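Local coordinates for protein 432aa long hypothetical deoxyribodipyrimidine photolyase (Sulfolobus tokodaii, PDB 2E0I) that probably repairs ultraviolet-induced pyrimidine dimers in DNA using light and bound FAD, with a second FAD implicated as a light-harvesting cofactor, at residues W274-S279 with L323-R328; G287-P292 with S409-W414; R12-T17 with P155-G160; Y127-K132 with I225-A230. All coordinates share one frame; numbering follows the deposited sequence.

Contact 1. Residues W274-S279 with L323-R328; sequences WENNES and LFVDWR
W274 turns its CG anti to the carbonyl carbon (chi1 -54°), and D326 holds its own CG anti to the backbone N; these torsions set D326 CG beside the indole, and the carboxylate lies flat against it. The two planes are 3° apart, a true stack, and D326 CG sits 3.5 Å from W274 NE1. On the same face of the indole, D326 CA stands 3.4 Å above the plane, offset toward the rim, in a CH-pi contact. The six-membered ring of W274 meets two further rings, both obliquely: its CE3 reaches F324 CE1 at 3.8 Å, and its CZ2 reaches W327 CD1 at 3.7 Å. F324 in turn carries W274 CA over one of its faces.

Polar bonds fix this register. N276 OD1 accepts a nearly straight bond from D326 N (2.8 Å, 174° at the hydrogen), with the donor in the amide plane, while N276 N donates to F324 O at 3.2 Å. D326 OD2 also accepts from R328 N and forms a salt bridge with R328 NH1, while NH2 of the same guanidinium pairs with D270. E275 reaches R417 of helix 414-427 through a further salt bridge.

The result illustrates how one aspartate can serve twice, as N-cap of helix 327-337 and as a partner stacked on W274 in an aromatic cluster that also holds F324 and W327, set in the helical FAD-binding domain of photolyases.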
# COMPACT_ATOMS: atom_id res chain seq x y z
N TRP A 274 -14.71 1.74 -21.71
CA TRP A 274 -14.29 0.45 -21.20
C TRP A 274 -15.35 -0.60 -21.51
O TRP A 274 -16.53 -0.41 -21.21
CB TRP A 274 -14.07 0.53 -19.69
CG TRP A 274 -13.11 1.61 -19.28
CD1 TRP A 274 -13.43 2.83 -18.78
CD2 TRP A 274 -11.69 1.58 -19.38
NE1 TRP A 274 -12.29 3.57 -18.56
CE2 TRP A 274 -11.21 2.82 -18.93
CE3 TRP A 274 -10.77 0.61 -19.82
CZ2 TRP A 274 -9.85 3.13 -18.89
CZ3 TRP A 274 -9.42 0.92 -19.78
CH2 TRP A 274 -8.97 2.17 -19.33
N GLU A 275 -14.94 -1.70 -22.12
CA GLU A 275 -15.86 -2.77 -22.46
C GLU A 275 -16.48 -3.35 -21.18
O GLU A 275 -17.59 -3.87 -21.21
CB GLU A 275 -15.12 -3.85 -23.22
CG GLU A 275 -15.98 -5.01 -23.67
CD GLU A 275 -15.23 -6.32 -23.61
OE1 GLU A 275 -14.97 -6.78 -22.48
OE2 GLU A 275 -14.89 -6.89 -24.67
N ASN A 276 -15.74 -3.26 -20.08
CA ASN A 276 -16.16 -3.77 -18.76
C ASN A 276 -17.00 -5.04 -18.75
O ASN A 276 -18.02 -5.09 -18.08
CB ASN A 276 -16.91 -2.70 -17.97
CG ASN A 276 -15.99 -1.62 -17.45
OD1 ASN A 276 -14.82 -1.86 -17.15
ND2 ASN A 276 -16.52 -0.41 -17.31
N ASN A 277 -16.57 -6.06 -19.48
CA ASN A 277 -17.32 -7.31 -19.51
C ASN A 277 -17.22 -8.03 -18.16
O ASN A 277 -16.26 -8.74 -17.90
CB ASN A 277 -16.81 -8.21 -20.63
CG ASN A 277 -17.35 -9.61 -20.53
OD1 ASN A 277 -18.54 -9.81 -20.33
ND2 ASN A 277 -16.48 -10.59 -20.68
N GLU A 278 -18.24 -7.85 -17.32
CA GLU A 278 -18.28 -8.45 -15.98
C GLU A 278 -17.85 -9.91 -15.92
O GLU A 278 -17.46 -10.42 -14.88
CB GLU A 278 -19.69 -8.30 -15.41
CG GLU A 278 -19.74 -7.50 -14.11
CD GLU A 278 -21.02 -6.67 -13.99
OE1 GLU A 278 -21.16 -5.67 -14.73
OE2 GLU A 278 -21.89 -7.03 -13.15
N SER A 279 -17.93 -10.58 -17.06
CA SER A 279 -17.54 -11.98 -17.15
C SER A 279 -16.02 -12.14 -17.12
O SER A 279 -15.49 -12.97 -16.39
CB SER A 279 -18.11 -12.57 -18.43
OG SER A 279 -17.77 -13.93 -18.54
N LEU A 323 -8.28 -7.28 -21.28
CA LEU A 323 -9.68 -7.63 -21.03
C LEU A 323 -10.51 -6.36 -21.14
O LEU A 323 -11.74 -6.39 -21.02
CB LEU A 323 -9.84 -8.25 -19.63
CG LEU A 323 -9.10 -9.55 -19.34
CD1 LEU A 323 -9.38 -9.99 -17.92
CD2 LEU A 323 -9.53 -10.64 -20.30
N PHE A 324 -9.82 -5.25 -21.38
CA PHE A 324 -10.43 -3.94 -21.53
C PHE A 324 -11.44 -3.59 -20.42
O PHE A 324 -12.60 -3.23 -20.68
CB PHE A 324 -11.07 -3.85 -22.92
CG PHE A 324 -11.34 -2.45 -23.39
CD1 PHE A 324 -10.45 -1.41 -23.10
CD2 PHE A 324 -12.49 -2.16 -24.14
CE1 PHE A 324 -10.70 -0.11 -23.56
CE2 PHE A 324 -12.75 -0.86 -24.60
CZ PHE A 324 -11.85 0.16 -24.31
N VAL A 325 -10.98 -3.71 -19.17
CA VAL A 325 -11.80 -3.39 -18.00
C VAL A 325 -11.23 -2.11 -17.33
O VAL A 325 -10.02 -1.95 -17.20
CB VAL A 325 -11.80 -4.55 -16.99
CG1 VAL A 325 -12.53 -4.14 -15.73
CG2 VAL A 325 -12.45 -5.77 -17.61
N ASP A 326 -12.12 -1.21 -16.94
CA ASP A 326 -11.72 0.05 -16.32
C ASP A 326 -10.70 -0.18 -15.20
O ASP A 326 -10.91 -1.03 -14.33
CB ASP A 326 -12.97 0.76 -15.77
CG ASP A 326 -12.70 2.18 -15.32
OD1 ASP A 326 -13.67 2.89 -15.02
OD2 ASP A 326 -11.52 2.60 -15.26
N TRP A 327 -9.59 0.56 -15.23
CA TRP A 327 -8.57 0.40 -14.20
C TRP A 327 -9.08 0.65 -12.78
O TRP A 327 -8.52 0.13 -11.83
CB TRP A 327 -7.37 1.32 -14.49
CG TRP A 327 -7.70 2.77 -14.58
CD1 TRP A 327 -7.98 3.46 -15.71
CD2 TRP A 327 -7.78 3.71 -13.50
NE1 TRP A 327 -8.21 4.78 -15.41
CE2 TRP A 327 -8.10 4.96 -14.06
CE3 TRP A 327 -7.60 3.61 -12.11
CZ2 TRP A 327 -8.25 6.11 -13.29
CZ3 TRP A 327 -7.75 4.75 -11.34
CH2 TRP A 327 -8.07 5.99 -11.93
N ARG A 328 -10.14 1.44 -12.64
CA ARG A 328 -10.71 1.73 -11.33
C ARG A 328 -11.25 0.45 -10.70
O ARG A 328 -11.22 0.30 -9.49
CB ARG A 328 -11.84 2.75 -11.43
CG ARG A 328 -11.39 4.13 -11.83
CD ARG A 328 -12.57 5.05 -11.98
NE ARG A 328 -12.26 6.25 -12.77
CZ ARG A 328 -11.89 6.26 -14.05
NH1 ARG A 328 -11.78 5.12 -14.73
NH2 ARG A 328 -11.65 7.41 -14.67

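Contact 2. Residues G287-P292 with S409-W414; sequences GRTGYP and SPIVNW
G290 and Y291 meet P410, V412 and W414 in a loop-to-loop contact of the helical FAD-binding domain that reaches the start of helix 414-427, for which N413 is the N-cap residue. The first loop leaves helix 278-286 through a Schellman motif at G287 and leads into helix 292-304; the second delivers the chain to its last helix.

At one end the backbones themselves touch. G290 presents a bare CA to P410, and the two CA atoms are the nearest pair across the segments. Beside it, the side chain of I411 packs on the first loop: CG1 lies 3.7 Å from T289 OG1, and CG2 lies 3.9 Å from R288 O. The charged end of R288 is turned to another partner, E387, with which it forms a salt bridge.

At the other end Y291 does the work. Its CG stands anti to the carbonyl carbon (chi1 -54°), and from there the ring extends past the proline, CE1 lying 3.9 Å from P410 CB. Y291 and W414 cross at about a right angle, with CE2 of the tyrosine 4.1 Å from CD1 of the tryptophan. F318 packs edge-to-face with the tyrosine ring, and W368 meets both Y291 and W414.

The general lesson is that one hydroxyl can serve backbone groups on both sides of an N-cap residue. Y291 OH donates to V412 O at 2.6 Å, in line with the plane of its own ring, and accepts from W414 N at 3.1 Å, taking up an N-H of the first helical turn.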
# COMPACT_ATOMS: atom_id res chain seq x y z
N GLY A 287 -8.39 -15.91 -11.23
CA GLY A 287 -7.20 -16.51 -11.78
C GLY A 287 -7.59 -17.67 -12.68
O GLY A 287 -6.90 -18.69 -12.72
N ARG A 288 -8.71 -17.52 -13.38
CA ARG A 288 -9.23 -18.53 -14.31
C ARG A 288 -9.15 -17.94 -15.71
O ARG A 288 -10.01 -18.20 -16.55
CB ARG A 288 -10.68 -18.89 -14.00
CG ARG A 288 -10.98 -19.15 -12.54
CD ARG A 288 -11.76 -20.46 -12.32
NE ARG A 288 -10.89 -21.64 -12.42
CZ ARG A 288 -10.72 -22.35 -13.53
NH1 ARG A 288 -11.37 -22.02 -14.64
NH2 ARG A 288 -9.89 -23.39 -13.52
N THR A 289 -8.14 -17.11 -15.93
CA THR A 289 -7.92 -16.53 -17.24
C THR A 289 -7.14 -17.65 -17.91
O THR A 289 -6.73 -18.59 -17.24
CB THR A 289 -7.04 -15.27 -17.13
OG1 THR A 289 -7.16 -14.52 -18.34
CG2 THR A 289 -5.58 -15.63 -16.95
N GLY A 290 -6.91 -17.60 -19.21
CA GLY A 290 -6.17 -18.70 -19.80
C GLY A 290 -4.65 -18.65 -19.74
O GLY A 290 -3.98 -19.56 -20.22
N TYR A 291 -4.12 -17.59 -19.14
CA TYR A 291 -2.68 -17.37 -19.05
C TYR A 291 -2.08 -17.74 -17.70
O TYR A 291 -2.33 -17.07 -16.70
CB TYR A 291 -2.38 -15.91 -19.34
CG TYR A 291 -2.94 -15.43 -20.66
CD1 TYR A 291 -4.31 -15.49 -20.92
CD2 TYR A 291 -2.11 -14.92 -21.64
CE1 TYR A 291 -4.83 -15.07 -22.14
CE2 TYR A 291 -2.62 -14.50 -22.86
CZ TYR A 291 -3.98 -14.57 -23.10
OH TYR A 291 -4.49 -14.16 -24.31
N PRO A 292 -1.24 -18.78 -17.67
CA PRO A 292 -0.57 -19.28 -16.46
C PRO A 292 0.04 -18.24 -15.50
O PRO A 292 -0.25 -18.26 -14.31
CB PRO A 292 0.47 -20.24 -17.03
CG PRO A 292 -0.29 -20.85 -18.15
CD PRO A 292 -0.91 -19.64 -18.82
N SER A 409 -8.65 -22.66 -21.27
CA SER A 409 -7.74 -22.19 -22.30
C SER A 409 -7.91 -20.68 -22.36
O SER A 409 -8.92 -20.15 -21.90
CB SER A 409 -8.09 -22.83 -23.65
OG SER A 409 -9.46 -22.64 -23.94
N PRO A 410 -6.93 -19.97 -22.92
CA PRO A 410 -7.02 -18.51 -23.01
C PRO A 410 -8.43 -17.99 -23.28
O PRO A 410 -9.07 -18.40 -24.24
CB PRO A 410 -6.02 -18.17 -24.13
CG PRO A 410 -5.67 -19.51 -24.77
CD PRO A 410 -5.74 -20.46 -23.63
N ILE A 411 -8.92 -17.11 -22.42
CA ILE A 411 -10.26 -16.55 -22.58
C ILE A 411 -10.34 -15.45 -23.62
O ILE A 411 -11.41 -14.89 -23.84
CB ILE A 411 -10.83 -16.00 -21.25
CG1 ILE A 411 -9.96 -14.83 -20.76
CG2 ILE A 411 -10.89 -17.11 -20.21
CD1 ILE A 411 -10.62 -13.98 -19.68
N VAL A 412 -9.21 -15.13 -24.25
CA VAL A 412 -9.13 -14.11 -25.30
C VAL A 412 -7.73 -14.14 -25.89
O VAL A 412 -6.82 -14.69 -25.28
CB VAL A 412 -9.34 -12.66 -24.74
CG1 VAL A 412 -10.80 -12.38 -24.48
CG2 VAL A 412 -8.54 -12.48 -23.48
N ASN A 413 -7.57 -13.57 -27.08
CA ASN A 413 -6.26 -13.49 -27.71
C ASN A 413 -5.75 -12.10 -27.35
O ASN A 413 -6.29 -11.10 -27.82
CB ASN A 413 -6.34 -13.59 -29.24
CG ASN A 413 -5.02 -13.19 -29.93
OD1 ASN A 413 -5.02 -12.75 -31.09
ND2 ASN A 413 -3.90 -13.34 -29.22
N TRP A 414 -4.72 -12.03 -26.52
CA TRP A 414 -4.20 -10.74 -26.09
C TRP A 414 -3.81 -9.80 -27.23
O TRP A 414 -4.12 -8.61 -27.19
CB TRP A 414 -3.01 -10.93 -25.15
CG TRP A 414 -1.77 -11.33 -25.87
CD1 TRP A 414 -1.44 -12.57 -26.33
CD2 TRP A 414 -0.70 -10.46 -26.26
NE1 TRP A 414 -0.24 -12.52 -27.00
CE2 TRP A 414 0.24 -11.24 -26.97
CE3 TRP A 414 -0.45 -9.09 -26.09
CZ2 TRP A 414 1.41 -10.70 -27.50
CZ3 TRP A 414 0.72 -8.56 -26.62
CH2 TRP A 414 1.63 -9.36 -27.32

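Contact 3. Residues R12-T17 with P155-G160; sequences RLEDNT and PETMEG
Two carboxylates of the first loop, those of D15 and E14, are met from above their planes by the second segment. E156 N donates to D15 OD1 at 3.0 Å, 51° out of the carboxylate plane, and P155 CA lies close by, 3.2 Å from the same oxygen. T157 OG1 donates to E14 OE1 at 2.7 Å, 59° out of plane. A third flat group, the guanidinium of R12, takes its partners at the edge: E14 O and D15 O lie near its plane. NE and NH2 grip D15 O side-on, at 3.1 and 2.8 Å, and both arrive from the same face of that carbonyl.

The threonine shows how a single hydroxyl can bridge neighbouring residues. T157 OG1 stands anti to its own carbonyl carbon, where it gives its proton to E14 and accepts an almost straight bond from D15 N (3.1 Å, 170°). Its CG2 branch lies 3.7 Å from L13 O. D15 CA makes a further CA-H...O contact with E156 O.

Partners beyond the two segments complete the network. D15 OD2 is taken by S226 OG and by the salt bridge to R228, R12 NH2 pairs with D126, and E156 O accepts from N20 of helix 17-25.

The linker from helix 140-147 to helix 189-196 thus packs on the loop that ends with N16 at the N-cap of helix 17-25. Strand 2-7, this loop and that helix open the parallel alpha/beta, Rossmann-like fold of the N-terminal photolyase domain.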
# COMPACT_ATOMS: atom_id res chain seq x y z
N ARG A 12 4.86 2.65 15.46
CA ARG A 12 6.18 2.42 16.05
C ARG A 12 6.46 3.53 17.03
O ARG A 12 5.79 4.57 17.00
CB ARG A 12 7.25 2.44 14.97
CG ARG A 12 7.33 3.76 14.24
CD ARG A 12 8.48 3.82 13.25
NE ARG A 12 8.65 5.19 12.74
CZ ARG A 12 7.88 5.76 11.83
NH1 ARG A 12 6.87 5.08 11.30
NH2 ARG A 12 8.11 7.01 11.45
N LEU A 13 7.45 3.33 17.90
CA LEU A 13 7.84 4.34 18.88
C LEU A 13 9.19 4.96 18.52
O LEU A 13 9.58 5.97 19.09
CB LEU A 13 7.91 3.73 20.27
CG LEU A 13 6.65 3.08 20.83
CD1 LEU A 13 6.91 2.73 22.29
CD2 LEU A 13 5.47 4.03 20.71
N GLU A 14 9.89 4.34 17.57
CA GLU A 14 11.20 4.80 17.11
C GLU A 14 11.08 5.69 15.89
O GLU A 14 10.33 5.39 14.97
CB GLU A 14 12.08 3.61 16.75
CG GLU A 14 12.52 2.74 17.92
CD GLU A 14 13.54 3.43 18.83
OE1 GLU A 14 14.31 4.29 18.34
OE2 GLU A 14 13.59 3.09 20.03
N ASP A 15 11.85 6.76 15.88
CA ASP A 15 11.85 7.71 14.77
C ASP A 15 10.46 8.06 14.27
O ASP A 15 10.14 7.92 13.10
CB ASP A 15 12.71 7.20 13.59
CG ASP A 15 12.97 8.29 12.53
OD1 ASP A 15 13.29 9.45 12.90
OD2 ASP A 15 12.86 7.98 11.32
N ASN A 16 9.63 8.51 15.19
CA ASN A 16 8.28 8.92 14.85
C ASN A 16 8.26 10.41 15.12
O ASN A 16 8.23 10.84 16.27
CB ASN A 16 7.27 8.19 15.72
CG ASN A 16 5.84 8.52 15.35
OD1 ASN A 16 4.99 7.64 15.29
ND2 ASN A 16 5.56 9.81 15.12
N THR A 17 8.30 11.20 14.04
CA THR A 17 8.34 12.66 14.13
C THR A 17 7.36 13.29 15.10
O THR A 17 7.74 13.88 16.11
CB THR A 17 8.14 13.29 12.74
OG1 THR A 17 9.00 12.65 11.79
CG2 THR A 17 8.46 14.78 12.79
N PRO A 155 17.25 9.13 11.42
CA PRO A 155 16.31 8.65 12.43
C PRO A 155 16.71 9.17 13.80
O PRO A 155 17.89 9.43 14.03
CB PRO A 155 16.46 7.14 12.35
CG PRO A 155 16.79 6.92 10.93
CD PRO A 155 17.80 8.00 10.66
N GLU A 156 15.74 9.34 14.68
CA GLU A 156 16.02 9.79 16.03
C GLU A 156 14.78 9.60 16.90
O GLU A 156 13.66 9.54 16.40
CB GLU A 156 16.44 11.25 16.04
CG GLU A 156 15.30 12.21 15.97
CD GLU A 156 15.79 13.61 15.67
OE1 GLU A 156 14.94 14.53 15.67
OE2 GLU A 156 17.01 13.78 15.42
N THR A 157 15.00 9.49 18.20
CA THR A 157 13.90 9.28 19.12
C THR A 157 14.10 10.15 20.35
O THR A 157 15.18 10.19 20.92
CB THR A 157 13.81 7.80 19.56
OG1 THR A 157 13.66 6.96 18.40
CG2 THR A 157 12.62 7.57 20.49
N MET A 158 13.05 10.86 20.74
CA MET A 158 13.13 11.70 21.92
C MET A 158 12.65 10.91 23.12
O MET A 158 11.86 9.98 22.99
CB MET A 158 12.27 12.95 21.72
CG MET A 158 13.07 14.22 21.41
SD MET A 158 14.16 14.09 19.95
CE MET A 158 15.78 13.68 20.74
N GLU A 159 13.16 11.28 24.30
CA GLU A 159 12.75 10.63 25.54
C GLU A 159 11.61 11.48 26.11
O GLU A 159 11.55 12.68 25.88
CB GLU A 159 13.94 10.55 26.52
CG GLU A 159 14.97 9.44 26.17
CD GLU A 159 16.23 9.45 27.06
OE1 GLU A 159 17.07 8.51 26.95
OE2 GLU A 159 16.39 10.40 27.86
N GLY A 160 10.68 10.84 26.82
CA GLY A 160 9.55 11.55 27.40
C GLY A 160 8.81 10.68 28.40
O GLY A 160 9.40 9.78 29.00

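Contact 4. Residues Y127-K132 with I225-A230; sequences YLLTPK and ISMREA
L129 and M227 supply the apolar part of this contact, which has no hydrogen bond between its two segments. CD1 of L129 comes 3.5 Å from CG of M227 and 3.2 Å from M227 O. Both residues hold CG anti to the backbone N (chi1 -152° in each), and M227 then bends at chi2. M227 CG also lies 3.9 Å from Y127 O. L244 of helix 238-256 adds to the packing round the methionine.

Polar contact across the pair is slight. R228 NH1 has L128 O at the edge of its guanidinium, in plane but 3.9 Å away. The stronger partner of the arginine is D126, which forms a salt bridge with its NH2. The loop backbone has its own partner in helix 238-256, since L129 N and T130 N both donate to D248 OD2.

Bonds within the second segment define the helix start. E229 N donates to S226 OG at 2.9 Å, and S226 N returns a bond to E229 OE1 at 3.1 Å, 174° at the hydrogen, using the anti lone pair of that oxygen.

Reciprocal bonding of this kind is the capping box, here opening helix 227-233. The packed leucine and methionine join that helix to the loop after strand 120-124 of the alpha/beta domain, and the side chain of M227 lies about 5 Å from a bound FAD.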
# COMPACT_ATOMS: atom_id res chain seq x y z
N TYR A 127 5.67 10.62 7.09
CA TYR A 127 5.56 9.55 6.10
C TYR A 127 6.46 9.68 4.90
O TYR A 127 6.86 8.67 4.34
CB TYR A 127 4.11 9.41 5.63
CG TYR A 127 3.16 9.05 6.75
CD1 TYR A 127 1.96 9.72 6.90
CD2 TYR A 127 3.51 8.10 7.69
CE1 TYR A 127 1.13 9.45 7.99
CE2 TYR A 127 2.69 7.82 8.78
CZ TYR A 127 1.50 8.50 8.94
OH TYR A 127 0.73 8.29 10.08
N LEU A 128 6.79 10.90 4.51
CA LEU A 128 7.64 11.10 3.33
C LEU A 128 9.14 11.14 3.62
O LEU A 128 9.58 11.52 4.71
CB LEU A 128 7.24 12.38 2.58
CG LEU A 128 5.81 12.49 2.05
CD1 LEU A 128 5.51 13.95 1.83
CD2 LEU A 128 5.62 11.70 0.77
N LEU A 129 9.91 10.76 2.63
CA LEU A 129 11.36 10.76 2.72
C LEU A 129 11.84 12.17 2.40
O LEU A 129 12.91 12.59 2.86
CB LEU A 129 11.90 9.78 1.68
CG LEU A 129 13.23 9.07 1.90
CD1 LEU A 129 13.21 8.32 3.22
CD2 LEU A 129 13.44 8.11 0.75
N THR A 130 11.04 12.90 1.64
CA THR A 130 11.37 14.26 1.22
C THR A 130 10.28 15.28 1.59
O THR A 130 9.10 14.93 1.71
CB THR A 130 11.57 14.31 -0.33
OG1 THR A 130 10.33 14.04 -0.98
CG2 THR A 130 12.56 13.25 -0.78
N PRO A 131 10.66 16.56 1.77
CA PRO A 131 9.72 17.63 2.12
C PRO A 131 8.72 17.83 0.98
O PRO A 131 9.11 17.91 -0.19
CB PRO A 131 10.62 18.84 2.29
CG PRO A 131 11.89 18.23 2.76
CD PRO A 131 12.04 17.05 1.84
N LYS A 132 7.43 17.92 1.31
CA LYS A 132 6.43 18.06 0.27
C LYS A 132 6.52 19.31 -0.59
O LYS A 132 6.04 19.31 -1.73
CB LYS A 132 5.02 17.92 0.84
CG LYS A 132 4.63 18.95 1.85
CD LYS A 132 3.18 18.75 2.22
CE LYS A 132 2.73 19.71 3.29
NZ LYS A 132 1.29 19.54 3.59
N ILE A 225 8.42 0.60 10.69
CA ILE A 225 9.79 1.13 10.56
C ILE A 225 9.64 2.41 9.73
O ILE A 225 8.76 2.49 8.87
CB ILE A 225 10.76 0.18 9.82
CG1 ILE A 225 10.35 0.01 8.37
CG2 ILE A 225 10.80 -1.18 10.50
CD1 ILE A 225 11.31 -0.84 7.61
N SER A 226 10.46 3.42 9.99
CA SER A 226 10.32 4.66 9.23
C SER A 226 11.02 4.63 7.88
O SER A 226 11.97 3.90 7.65
CB SER A 226 10.84 5.84 10.03
OG SER A 226 12.20 6.05 9.74
N MET A 227 10.50 5.47 6.98
CA MET A 227 11.00 5.63 5.62
C MET A 227 12.48 5.97 5.68
O MET A 227 13.29 5.53 4.87
CB MET A 227 10.22 6.77 4.97
CG MET A 227 10.08 6.70 3.48
SD MET A 227 9.18 5.25 2.92
CE MET A 227 9.73 5.28 1.20
N ARG A 228 12.81 6.78 6.69
CA ARG A 228 14.17 7.24 6.94
C ARG A 228 15.06 6.09 7.42
O ARG A 228 16.25 6.03 7.08
CB ARG A 228 14.13 8.35 7.98
CG ARG A 228 13.51 9.64 7.45
CD ARG A 228 13.36 10.67 8.55
NE ARG A 228 12.46 10.20 9.59
CZ ARG A 228 11.14 10.13 9.46
NH1 ARG A 228 10.57 10.50 8.32
NH2 ARG A 228 10.39 9.68 10.47
N GLU A 229 14.50 5.17 8.21
CA GLU A 229 15.26 4.04 8.69
C GLU A 229 15.57 3.09 7.54
O GLU A 229 16.70 2.64 7.39
CB GLU A 229 14.49 3.30 9.79
CG GLU A 229 14.36 4.10 11.07
CD GLU A 229 13.75 3.30 12.24
OE1 GLU A 229 12.54 2.95 12.18
OE2 GLU A 229 14.49 3.02 13.21
N ALA A 230 14.57 2.80 6.72
CA ALA A 230 14.76 1.90 5.59
C ALA A 230 15.85 2.49 4.72
O ALA A 230 16.74 1.78 4.23
CB ALA A 230 13.48 1.79 4.78

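Contact 4 is the buried member of the set, while contacts 1, 2 and 3 are partly buried, and their chemistry differs: contact 4 packs mainly apolar atoms, contact 3 depends on carboxylates and a hydroxyl, contact 1 layers rings with an aspartate, and contact 2 turns on one tyrosine hydroxyl. They form two touching pairs on opposite sides of the chain's centre. Contacts 1 and 2, about 15 Å apart between centres, belong to the helical FAD-binding domain and meet where L323 packs on I411 and V412. Contacts 3 and 4, about 13 Å apart between centres, meet through polar groups instead, with D15 binding S226 and R228.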